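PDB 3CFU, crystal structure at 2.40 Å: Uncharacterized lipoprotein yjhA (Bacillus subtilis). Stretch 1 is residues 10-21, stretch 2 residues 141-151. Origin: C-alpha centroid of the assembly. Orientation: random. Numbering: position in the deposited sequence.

Stretch 1 10-21: AGHTNFTVNKVD
Stretch 2 (141-151) KDDIDYLVKLD

Two segments far apart in one chain meet here mainly through side chains, with the backbone of Gly 11 joining at the turn: no hydrogen bond links them, and together they bury 396 Å². Stretch 1 begins with a type II' beta turn from Ala 10 (phi/psi -141/99) through His 12 (-96/22) to Thr 13 (-134/161), then runs as a strand from Thr 13 through Asp 21 and beyond, interrupted at Asn 18 (-73/-76), so that Val 17 and Val 20, three residues apart, both face stretch 2. The turn is closed by Ala 10 N to Thr 13 O at 2.9 Å and Thr 13 N to Ala 10 O at 3.3 Å; Thr 13 (chi1 p) adds a bond from its OG1 to Ala 10 O at 2.8 Å. Stretch 2 opens at the end of a 3-10 segment and becomes a strand at Tyr 146. Both strands advance in the same sense, with CA atoms 7.4 Å apart at Ala 10 and Tyr 146, 7.6 Å at Val 17 and Val 148, and 7.9 Å at Val 20 and Leu 150, a spacing that leaves room for side chains between the backbones.

Lys 141 leads into Asp 142 (-76/-10, chi1 m), whose side chain points toward the turn. The approach is closest in backbone terms here, Gly 11 CA lying 4.8 Å from Asp 142 CA and 3.5 Å from Asp 142 OD1. Gly 11 adopts 72/-133, a positive phi that favours glycine, and a CB there would sit tightly against the Asp 142 carboxylate, 3.3 Å from its CG.

Asp 143, Ile 144 and Asp 145 carry the chain onward without touching stretch 1. Tyr 146 (-124/121, chi1 m, chi2 85°) then turns its ring toward Ala 10. Ala 10 CB lies over one face, 3.6 Å from the Tyr 146 ring centroid and 12° off the normal, a CH-pi contact for which a small methyl is well suited.

Beyond it, side chains alternate in the usual strand manner. Leu 147 is out of reach, whereas Val 148 (-125/112, chi1 t) points toward stretch 1. Its CG2 lies 3.7 Å from Val 17 CG2, and the same Val 148 CG2 meets the edge of the Phe 15 ring at 4.3 Å from Phe 15 CE2. Val 17 (-99/113) and Phe 15 (-126/145, chi2 79°), both chi1 t, are two residues apart and so point the same way; these buried apolar groups pack by dispersion and exclusion of water.

Lys 149 is again out of reach. Leu 150 (-99/80, chi1 m, chi2 t) closes the contact: its CD2 lies 4.2 Å from CG2 of Val 20 (-129/103, chi1 t), and Leu 150 CD2 is 4.4 Å from Val 17 CG1. Its buried, branched apolar side chain suits the place, covering both valines at loose van der Waals distances. Asp 151 makes no contact.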

# COMPACT_ATOMS: atom_id res chain seq x y z
N ALA A 10 3.33 -0.88 -13.41
CA ALA A 10 3.34 -2.13 -12.66
C ALA A 10 2.06 -2.89 -13.02
O ALA A 10 0.99 -2.61 -12.49
CB ALA A 10 3.41 -1.84 -11.18
N GLY A 11 2.19 -3.85 -13.93
CA GLY A 11 1.03 -4.60 -14.36
C GLY A 11 0.17 -3.71 -15.23
O GLY A 11 0.67 -3.03 -16.13
N HIS A 12 -1.14 -3.71 -14.95
CA HIS A 12 -2.11 -2.89 -15.68
C HIS A 12 -2.40 -1.58 -14.97
O HIS A 12 -3.43 -0.95 -15.20
CB HIS A 12 -3.41 -3.67 -15.87
CG HIS A 12 -3.28 -4.82 -16.82
ND1 HIS A 12 -3.22 -4.64 -18.18
CD2 HIS A 12 -3.14 -6.15 -16.60
CE1 HIS A 12 -3.05 -5.81 -18.77
NE2 HIS A 12 -3.00 -6.74 -17.83
N THR A 13 -1.47 -1.16 -14.12
CA THR A 13 -1.61 0.08 -13.37
C THR A 13 -0.33 0.91 -13.41
O THR A 13 0.73 0.39 -13.73
CB THR A 13 -1.88 -0.19 -11.86
OG1 THR A 13 -0.73 -0.82 -11.28
CG2 THR A 13 -3.09 -1.10 -11.67
N ASN A 14 -0.44 2.21 -13.11
CA ASN A 14 0.75 3.06 -12.95
C ASN A 14 0.61 3.22 -11.45
O ASN A 14 -0.48 3.51 -10.97
CB ASN A 14 0.63 4.44 -13.59
CG ASN A 14 0.96 4.45 -15.07
OD1 ASN A 14 0.49 5.32 -15.80
ND2 ASN A 14 1.77 3.50 -15.51
N PHE A 15 1.69 3.06 -10.72
CA PHE A 15 1.64 3.14 -9.28
C PHE A 15 2.62 4.13 -8.68
O PHE A 15 3.74 4.27 -9.16
CB PHE A 15 1.93 1.76 -8.70
CG PHE A 15 2.00 1.73 -7.21
CD1 PHE A 15 0.85 1.71 -6.45
CD2 PHE A 15 3.23 1.75 -6.56
CE1 PHE A 15 0.90 1.72 -5.08
CE2 PHE A 15 3.30 1.75 -5.19
CZ PHE A 15 2.13 1.74 -4.44
N THR A 16 2.22 4.78 -7.60
CA THR A 16 3.13 5.72 -6.98
C THR A 16 2.94 5.87 -5.48
O THR A 16 1.82 5.80 -4.97
CB THR A 16 3.00 7.14 -7.66
OG1 THR A 16 3.64 8.13 -6.84
CG2 THR A 16 1.57 7.51 -7.86
N VAL A 17 4.06 6.04 -4.78
CA VAL A 17 4.03 6.27 -3.35
C VAL A 17 4.21 7.79 -3.27
O VAL A 17 5.26 8.32 -3.64
CB VAL A 17 5.20 5.57 -2.61
CG1 VAL A 17 5.09 5.85 -1.12
CG2 VAL A 17 5.17 4.07 -2.86
N ASN A 18 3.17 8.49 -2.81
CA ASN A 18 3.20 9.95 -2.72
C ASN A 18 4.09 10.47 -1.60
O ASN A 18 5.19 10.96 -1.85
CB ASN A 18 1.78 10.48 -2.57
CG ASN A 18 0.90 10.12 -3.75
OD1 ASN A 18 -0.32 9.96 -3.61
ND2 ASN A 18 1.51 10.01 -4.92
N LYS A 19 3.61 10.38 -0.36
CA LYS A 19 4.39 10.84 0.78
C LYS A 19 4.35 9.87 1.94
O LYS A 19 3.55 8.93 1.95
CB LYS A 19 3.87 12.19 1.31
CG LYS A 19 3.03 12.98 0.35
CD LYS A 19 1.56 12.93 0.72
CE LYS A 19 1.27 13.73 1.99
NZ LYS A 19 -0.16 13.59 2.38
N VAL A 20 5.22 10.12 2.92
CA VAL A 20 5.23 9.33 4.13
C VAL A 20 5.19 10.28 5.32
O VAL A 20 6.19 10.92 5.66
CB VAL A 20 6.48 8.43 4.29
CG1 VAL A 20 6.37 7.66 5.61
CG2 VAL A 20 6.58 7.46 3.14
N ASP A 21 4.03 10.42 5.94
CA ASP A 21 3.93 11.27 7.11
C ASP A 21 4.09 10.33 8.32
O ASP A 21 3.91 9.12 8.19
CB ASP A 21 2.57 12.00 7.14
CG ASP A 21 2.30 12.81 5.86
OD1 ASP A 21 3.24 13.48 5.38
OD2 ASP A 21 1.16 12.77 5.35
N LYS A 141 0.66 -12.94 -15.50
CA LYS A 141 1.97 -12.37 -15.81
C LYS A 141 2.30 -11.14 -14.95
O LYS A 141 3.46 -10.79 -14.78
CB LYS A 141 2.05 -12.02 -17.29
CG LYS A 141 2.09 -13.24 -18.21
CD LYS A 141 2.34 -12.83 -19.67
CE LYS A 141 2.65 -14.02 -20.57
NZ LYS A 141 1.44 -14.55 -21.24
N ASP A 142 1.27 -10.49 -14.42
CA ASP A 142 1.46 -9.31 -13.58
C ASP A 142 1.96 -9.66 -12.19
O ASP A 142 2.34 -8.78 -11.42
CB ASP A 142 0.14 -8.53 -13.44
CG ASP A 142 -0.35 -7.96 -14.75
OD1 ASP A 142 0.47 -7.80 -15.68
OD2 ASP A 142 -1.56 -7.66 -14.85
N ASP A 143 1.95 -10.95 -11.86
CA ASP A 143 2.38 -11.43 -10.54
C ASP A 143 3.87 -11.17 -10.33
O ASP A 143 4.69 -12.07 -10.52
CB ASP A 143 2.07 -12.93 -10.43
CG ASP A 143 2.10 -13.43 -9.00
OD1 ASP A 143 2.57 -12.71 -8.09
OD2 ASP A 143 1.64 -14.58 -8.78
N ILE A 144 4.20 -9.95 -9.92
CA ILE A 144 5.58 -9.54 -9.66
C ILE A 144 5.60 -8.46 -8.57
O ILE A 144 4.73 -7.58 -8.55
CB ILE A 144 6.25 -8.99 -10.96
CG1 ILE A 144 6.57 -10.17 -11.89
CG2 ILE A 144 7.53 -8.21 -10.63
CD1 ILE A 144 7.46 -9.81 -13.03
N ASP A 145 6.57 -8.55 -7.65
CA ASP A 145 6.70 -7.58 -6.55
C ASP A 145 7.46 -6.33 -7.02
O ASP A 145 8.43 -6.43 -7.76
CB ASP A 145 7.49 -8.17 -5.37
CG ASP A 145 6.73 -9.23 -4.60
OD1 ASP A 145 5.48 -9.23 -4.58
OD2 ASP A 145 7.40 -10.07 -3.96
N TYR A 146 7.01 -5.15 -6.58
CA TYR A 146 7.66 -3.89 -6.92
C TYR A 146 8.02 -3.22 -5.62
O TYR A 146 7.15 -2.94 -4.80
CB TYR A 146 6.73 -2.97 -7.72
CG TYR A 146 6.43 -3.49 -9.11
CD1 TYR A 146 5.41 -4.40 -9.34
CD2 TYR A 146 7.22 -3.09 -10.20
CE1 TYR A 146 5.18 -4.90 -10.61
CE2 TYR A 146 6.99 -3.58 -11.47
CZ TYR A 146 5.97 -4.49 -11.67
OH TYR A 146 5.75 -4.96 -12.94
N LEU A 147 9.31 -2.96 -5.42
CA LEU A 147 9.75 -2.35 -4.18
C LEU A 147 9.99 -0.86 -4.27
O LEU A 147 10.56 -0.37 -5.24
CB LEU A 147 11.04 -3.03 -3.69
CG LEU A 147 11.06 -4.55 -3.55
CD1 LEU A 147 12.09 -4.96 -2.50
CD2 LEU A 147 9.71 -5.05 -3.14
N VAL A 148 9.54 -0.14 -3.25
CA VAL A 148 9.75 1.30 -3.16
C VAL A 148 10.43 1.54 -1.83
O VAL A 148 9.82 1.33 -0.77
CB VAL A 148 8.44 2.11 -3.18
CG1 VAL A 148 8.75 3.56 -3.51
CG2 VAL A 148 7.46 1.52 -4.18
N LYS A 149 11.69 1.95 -1.87
CA LYS A 149 12.45 2.21 -0.65
C LYS A 149 11.96 3.53 -0.08
O LYS A 149 11.76 4.50 -0.81
CB LYS A 149 13.94 2.31 -0.97
CG LYS A 149 14.85 2.09 0.22
CD LYS A 149 15.11 0.62 0.46
CE LYS A 149 16.25 0.43 1.46
NZ LYS A 149 16.52 -1.00 1.75
N LEU A 150 11.76 3.57 1.24
CA LEU A 150 11.26 4.78 1.87
C LEU A 150 12.34 5.65 2.52
O LEU A 150 12.56 5.60 3.73
CB LEU A 150 10.20 4.40 2.92
CG LEU A 150 9.12 3.39 2.49
CD1 LEU A 150 8.30 2.97 3.72
CD2 LEU A 150 8.19 3.99 1.43
N ASP A 151 13.04 6.44 1.69
CA ASP A 151 14.06 7.37 2.18
C ASP A 151 14.36 8.47 1.16
O ASP A 151 14.23 9.66 1.53
CB ASP A 151 15.37 6.65 2.60
CG ASP A 151 15.79 5.55 1.65
OD1 ASP A 151 15.53 5.66 0.43
OD2 ASP A 151 16.39 4.57 2.13